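Glutathione S-transferase delta from Bombyx mori probably transfers glutathione to electrophilic substrates, as a homodimeric delta-class glutathione transferase. Local coordinates of one contact, PDB 3VK9 (chain A, 2.00 Å), residues 93-98 and 148-153, beside the matching contact of the related glutathione S-transferase from Bombyx mori, PDB 3AY8 (chain B, 2.10 Å), residues 94-99 and 150-155. Structure 2 is superposed on structure 1 by the backbone atoms of these residues (RMSD 0.48 Å); each is numbered along its deposited sequence.

Structure 1 (3VK9); sequences ALVDQR and YVAGPN.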
loop_
_atom_site.group_PDB
_atom_site.type_symbol
_atom_site.label_atom_id
_atom_site.label_comp_id
_atom_site.label_asym_id
_atom_site.label_seq_id
_atom_site.Cartn_x
_atom_site.Cartn_y
_atom_site.Cartn_z
ATOM N N ALA A 93 -2.443 8.680 -11.048
ATOM C CA ALA A 93 -1.875 8.981 -9.740
ATOM C C ALA A 93 -2.975 9.082 -8.674
ATOM O O ALA A 93 -2.792 8.664 -7.539
ATOM C CB ALA A 93 -1.074 10.271 -9.807
ATOM N N LEU A 94 -4.127 9.635 -9.041
ATOM C CA LEU A 94 -5.217 9.728 -8.073
ATOM C C LEU A 94 -5.742 8.342 -7.683
ATOM O O LEU A 94 -6.052 8.088 -6.511
ATOM C CB LEU A 94 -6.356 10.601 -8.613
ATOM C CG LEU A 94 -7.506 10.824 -7.632
ATOM C CD1 LEU A 94 -6.953 11.411 -6.336
ATOM C CD2 LEU A 94 -8.581 11.737 -8.251
ATOM N N VAL A 95 -5.869 7.457 -8.668
ATOM C CA VAL A 95 -6.288 6.087 -8.399
ATOM C C VAL A 95 -5.246 5.398 -7.508
ATOM O O VAL A 95 -5.567 4.838 -6.462
ATOM C CB VAL A 95 -6.470 5.252 -9.697
ATOM C CG1 VAL A 95 -6.811 3.801 -9.336
ATOM C CG2 VAL A 95 -7.525 5.848 -10.606
ATOM N N ASP A 96 -3.992 5.441 -7.920
ATOM C CA ASP A 96 -2.913 4.888 -7.092
ATOM C C ASP A 96 -2.933 5.458 -5.657
ATOM O O ASP A 96 -2.819 4.711 -4.678
ATOM C CB ASP A 96 -1.528 5.136 -7.741
ATOM C CG ASP A 96 -1.308 4.301 -8.999
ATOM O OD1 ASP A 96 -1.872 3.195 -9.104
ATOM O OD2 ASP A 96 -0.550 4.744 -9.880
ATOM N N GLN A 97 -3.054 6.780 -5.532
ATOM C CA GLN A 97 -3.127 7.386 -4.202
ATOM C C GLN A 97 -4.216 6.731 -3.367
ATOM O O GLN A 97 -3.984 6.368 -2.211
ATOM C CB GLN A 97 -3.387 8.900 -4.247
ATOM C CG GLN A 97 -3.701 9.436 -2.865
ATOM C CD GLN A 97 -3.732 10.935 -2.793
ATOM O OE1 GLN A 97 -3.474 11.622 -3.778
ATOM N NE2 GLN A 97 -4.057 11.457 -1.624
ATOM N N ARG A 98 -5.402 6.576 -3.950
ATOM C CA ARG A 98 -6.521 6.000 -3.202
ATOM C C ARG A 98 -6.236 4.542 -2.832
ATOM O O ARG A 98 -6.644 4.085 -1.766
ATOM C CB ARG A 98 -7.853 6.120 -3.965
ATOM C CG ARG A 98 -8.282 7.552 -4.277
ATOM C CD ARG A 98 -8.471 8.392 -3.018
ATOM N NE ARG A 98 -9.113 9.663 -3.335
ATOM C CZ ARG A 98 -8.605 10.854 -3.051
ATOM N NH1 ARG A 98 -7.459 10.958 -2.401
ATOM N NH2 ARG A 98 -9.261 11.946 -3.402
ATOM N N TYR A 148 -17.363 9.325 -7.538
ATOM C CA TYR A 148 -16.471 8.212 -7.244
ATOM C C TYR A 148 -15.239 8.731 -6.527
ATOM O O TYR A 148 -15.037 9.935 -6.410
ATOM C CB TYR A 148 -16.079 7.483 -8.536
ATOM C CG TYR A 148 -17.225 6.761 -9.213
ATOM C CD1 TYR A 148 -17.745 5.589 -8.669
ATOM C CD2 TYR A 148 -17.794 7.247 -10.390
ATOM C CE1 TYR A 148 -18.791 4.915 -9.276
ATOM C CE2 TYR A 148 -18.855 6.572 -11.019
ATOM C CZ TYR A 148 -19.348 5.404 -10.446
ATOM O OH TYR A 148 -20.391 4.707 -11.032
ATOM N N VAL A 149 -14.402 7.816 -6.062
ATOM C CA VAL A 149 -13.354 8.171 -5.118
ATOM C C VAL A 149 -12.098 8.698 -5.822
ATOM O O VAL A 149 -11.265 9.365 -5.212
ATOM C CB VAL A 149 -13.028 6.973 -4.179
ATOM C CG1 VAL A 149 -12.079 5.987 -4.863
ATOM C CG2 VAL A 149 -12.456 7.460 -2.852
ATOM N N ALA A 150 -11.964 8.406 -7.110
ATOM C CA ALA A 150 -10.767 8.830 -7.837
ATOM C C ALA A 150 -11.119 9.260 -9.259
ATOM O O ALA A 150 -10.664 8.679 -10.253
ATOM C CB ALA A 150 -9.721 7.727 -7.838
ATOM N N GLY A 151 -11.944 10.286 -9.347
ATOM C CA GLY A 151 -12.290 10.828 -10.639
ATOM C C GLY A 151 -13.745 10.591 -10.962
ATOM O O GLY A 151 -14.494 10.063 -10.137
ATOM N N PRO A 152 -14.150 10.981 -12.172
ATOM C CA PRO A 152 -15.550 10.907 -12.591
ATOM C C PRO A 152 -16.038 9.487 -12.911
ATOM O O PRO A 152 -17.238 9.280 -12.958
ATOM C CB PRO A 152 -15.581 11.792 -13.846
ATOM C CG PRO A 152 -14.181 11.744 -14.377
ATOM C CD PRO A 152 -13.308 11.693 -13.158
ATOM N N ASN A 153 -15.139 8.533 -13.124
ATOM C CA ASN A 153 -15.574 7.177 -13.456
ATOM C C ASN A 153 -15.295 6.181 -12.337
ATOM O O ASN A 153 -14.433 6.411 -11.486
ATOM C CB ASN A 153 -14.888 6.708 -14.732
ATOM C CG ASN A 153 -14.905 7.767 -15.812
ATOM O OD1 ASN A 153 -15.967 8.262 -16.174
ATOM N ND2 ASN A 153 -13.728 8.136 -16.316
HETATM O O HOH W 1 -11.535 12.621 -4.824
#

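Structure 2 (3AY8); sequences AVVNQR and WVAADH.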
loop_
_atom_site.group_PDB
_atom_site.type_symbol
_atom_site.label_atom_id
_atom_site.label_comp_id
_atom_site.label_asym_id
_atom_site.label_seq_id
_atom_site.Cartn_x
_atom_site.Cartn_y
_atom_site.Cartn_z
ATOM N N ALA B 94 -1.846 8.334 -10.954
ATOM C CA ALA B 94 -1.337 8.711 -9.629
ATOM C C ALA B 94 -2.455 8.907 -8.609
ATOM O O ALA B 94 -2.320 8.518 -7.448
ATOM C CB ALA B 94 -0.473 9.963 -9.727
ATOM N N VAL B 95 -3.571 9.476 -9.048
ATOM C CA VAL B 95 -4.710 9.652 -8.168
ATOM C C VAL B 95 -5.337 8.313 -7.779
ATOM O O VAL B 95 -5.666 8.103 -6.616
ATOM C CB VAL B 95 -5.749 10.654 -8.738
ATOM C CG1 VAL B 95 -6.914 10.819 -7.782
ATOM C CG2 VAL B 95 -5.079 12.036 -8.955
ATOM N N VAL B 96 -5.492 7.405 -8.736
ATOM C CA VAL B 96 -5.990 6.062 -8.412
ATOM C C VAL B 96 -5.012 5.347 -7.457
ATOM O O VAL B 96 -5.434 4.744 -6.483
ATOM C CB VAL B 96 -6.226 5.216 -9.684
ATOM C CG1 VAL B 96 -6.542 3.765 -9.320
ATOM C CG2 VAL B 96 -7.350 5.823 -10.534
ATOM N N ASN B 97 -3.711 5.426 -7.735
ATOM C CA ASN B 97 -2.704 4.793 -6.867
ATOM C C ASN B 97 -2.798 5.356 -5.455
ATOM O O ASN B 97 -2.751 4.619 -4.459
ATOM C CB ASN B 97 -1.292 5.012 -7.410
ATOM C CG ASN B 97 -0.967 4.120 -8.606
ATOM O OD1 ASN B 97 -1.655 3.123 -8.881
ATOM N ND2 ASN B 97 0.091 4.478 -9.323
ATOM N N GLN B 98 -2.963 6.672 -5.409
ATOM C CA GLN B 98 -3.109 7.412 -4.159
ATOM C C GLN B 98 -4.281 6.871 -3.341
ATOM O O GLN B 98 -4.115 6.568 -2.154
ATOM C CB GLN B 98 -3.281 8.910 -4.444
ATOM C CG GLN B 98 -3.244 9.825 -3.239
ATOM C CD GLN B 98 -3.884 11.179 -3.537
ATOM O OE1 GLN B 98 -5.108 11.292 -3.684
ATOM N NE2 GLN B 98 -3.061 12.197 -3.648
ATOM N N ARG B 99 -5.460 6.729 -3.966
ATOM C CA ARG B 99 -6.614 6.179 -3.251
ATOM C C ARG B 99 -6.384 4.718 -2.835
ATOM O O ARG B 99 -6.852 4.298 -1.780
ATOM C CB ARG B 99 -7.919 6.292 -4.070
ATOM C CG ARG B 99 -8.226 7.675 -4.631
ATOM C CD ARG B 99 -8.264 8.795 -3.617
ATOM N NE ARG B 99 -9.109 9.892 -4.103
ATOM C CZ ARG B 99 -8.837 11.190 -3.987
ATOM N NH1 ARG B 99 -7.728 11.600 -3.406
ATOM N NH2 ARG B 99 -9.694 12.085 -4.456
ATOM N N TRP B 150 -17.225 9.257 -7.954
ATOM C CA TRP B 150 -16.515 8.066 -7.476
ATOM C C TRP B 150 -15.226 8.507 -6.759
ATOM O O TRP B 150 -14.929 9.699 -6.736
ATOM C CB TRP B 150 -16.230 7.115 -8.649
ATOM C CG TRP B 150 -17.490 6.658 -9.362
ATOM C CD1 TRP B 150 -18.096 7.265 -10.430
ATOM C CD2 TRP B 150 -18.301 5.513 -9.041
ATOM N NE1 TRP B 150 -19.228 6.562 -10.801
ATOM C CE2 TRP B 150 -19.381 5.492 -9.960
ATOM C CE3 TRP B 150 -18.230 4.515 -8.054
ATOM C CZ2 TRP B 150 -20.369 4.492 -9.940
ATOM C CZ3 TRP B 150 -19.212 3.526 -8.028
ATOM C CH2 TRP B 150 -20.269 3.525 -8.968
ATOM N N VAL B 151 -14.480 7.574 -6.157
ATOM C CA VAL B 151 -13.371 7.967 -5.256
ATOM C C VAL B 151 -12.221 8.707 -5.945
ATOM O O VAL B 151 -11.564 9.544 -5.325
ATOM C CB VAL B 151 -12.762 6.788 -4.410
ATOM C CG1 VAL B 151 -13.775 6.171 -3.459
ATOM C CG2 VAL B 151 -12.110 5.744 -5.294
ATOM N N ALA B 152 -11.969 8.398 -7.213
ATOM C CA ALA B 152 -10.759 8.901 -7.866
ATOM C C ALA B 152 -11.022 9.627 -9.173
ATOM O O ALA B 152 -10.075 10.061 -9.838
ATOM C CB ALA B 152 -9.750 7.753 -8.086
ATOM N N ALA B 153 -12.297 9.747 -9.541
ATOM C CA ALA B 153 -12.700 10.313 -10.827
ATOM C C ALA B 153 -14.214 10.396 -10.867
ATOM O O ALA B 153 -14.898 9.943 -9.940
ATOM C CB ALA B 153 -12.189 9.453 -11.993
ATOM N N ASP B 154 -14.745 10.956 -11.950
ATOM C CA ASP B 154 -16.192 10.949 -12.129
ATOM C C ASP B 154 -16.689 9.657 -12.792
ATOM O O ASP B 154 -17.878 9.521 -13.069
ATOM C CB ASP B 154 -16.658 12.204 -12.868
ATOM C CG ASP B 154 -16.774 13.408 -11.948
ATOM O OD1 ASP B 154 -17.395 13.302 -10.865
ATOM O OD2 ASP B 154 -16.245 14.477 -12.314
ATOM N N HIS B 155 -15.770 8.718 -13.022
ATOM C CA HIS B 155 -16.095 7.344 -13.432
ATOM C C HIS B 155 -15.451 6.344 -12.457
ATOM O O HIS B 155 -14.466 6.683 -11.795
ATOM C CB HIS B 155 -15.621 7.066 -14.868
ATOM C CG HIS B 155 -14.162 7.331 -15.094
ATOM N ND1 HIS B 155 -13.191 6.364 -14.927
ATOM C CD2 HIS B 155 -13.510 8.449 -15.500
ATOM C CE1 HIS B 155 -12.004 6.878 -15.208
ATOM N NE2 HIS B 155 -12.171 8.141 -15.562
#

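Structure 1 (3VK9)
The loop 148-153, which links helix 126-142 to helix 156-167, comes up against one side of helix 89-119 where V95 and A150 come nearest, their CA atoms 5.3 Å apart; the join lies within the all-helical part of the glutathione transferase fold. A150 CB packs 3.8 Å from L94 CG, with R98 CG and V95 CG2 also beside it. L94 CG stands anti to the backbone N (chi1 -177°), which carries CD2 out to the loop, while CD1 lies over a face of the R98 guanidinium. L94 CD2 is 3.8 Å from G151 N. R98, bent at chi2, offers NE to V149 O at 2.9 Å in a fairly straight bond (159°), the oxygen lying in the guanidinium plane. R98 NH2 donates to water 1 at 2.8 Å. V149 CG2 lies 4.4 Å from R98 CG. The backbone angles at G151 (phi 113°) would jam a CB against A150 O. Behind the contact, D96 OD1 hydrogen-bonds to Y85 OH; the Y148 ring has P152 O at its edge, and F142 makes a cation-pi contact with R98.

Structure 2 (3AY8)
V96 and A152 bring helix segment 94-99 and loop segment 150-155 nearest, their CA atoms 5.6 Å apart. A152 CB packs 4.2 Å from V95 CG1, with R99 CG and V96 CG2 also beside it. V95 CG1 stands anti to the backbone N (chi1 -179°), which places this branch both near the loop and over a face of the R99 guanidinium. R99, bent at chi2, offers NE to V151 O at 2.8 Å in a fairly straight bond (168°), the oxygen lying in the guanidinium plane; NH2 adds a weak bond to the same oxygen. V151 CG2 lies 4.4 Å from R99 CG. A153 runs nearly extended (phi -176°), and A153 CB lies 3.6 Å from H155 O and over one face of the H155 ring, toward the rim. Behind the contact, N97 OD1 hydrogen-bonds to Y86 OH, and D154 OD1 accepts from K149 N within the loop. The W150 ring has D154 O at its edge, and F144 makes a cation-pi contact with R99.

What differs
Both structures set a helix against a loop with CA atoms coincident within error, and both keep the bond from R98(A) NE to V149(A) O, or R99(B) NE to V151(B) O; the side chain of V95(A) also keeps its place in V96(B). At L94(A)/V95(B), CG and CG1 fall 0.6 Å apart after superposition and contact with A150(A)/A152(B) and R98(A)/R99(B) persists, but CD1 and CD2 of L94(A), and CG2 of V95(B), lack counterparts. The touch of L94(A) CD2 on G151(A) N, 3.8 Å, is absent in structure 2, where V95(B) CG1 comes no closer than 5.8 Å to A153(B) N. The carbonyl oxygens of A150(A) and A152(B) stand 1.6 Å apart after superposition, with psi 61° against 2° there and phi 113° at G151(A) against -176° at A153(B). The added CB of A153(B) meets H155(B) O and NE2; ND1, CE1 and NE2 of H155(B) have no counterpart in N153(A). V149(A) has chi1 82°, V151(B) -63°, so the place of V149(A) CG2 is left, though both touch the arginine CG. D96(A) gives way to N97(B), probably removing a buried negative charge while OD1 keeps its place. W150(B) extends beyond Y148(A) by CZ3 and CH2, though a crystal neighbour may influence it. P152(A) against D154(B) exchanges an exposed ring for a carboxylate.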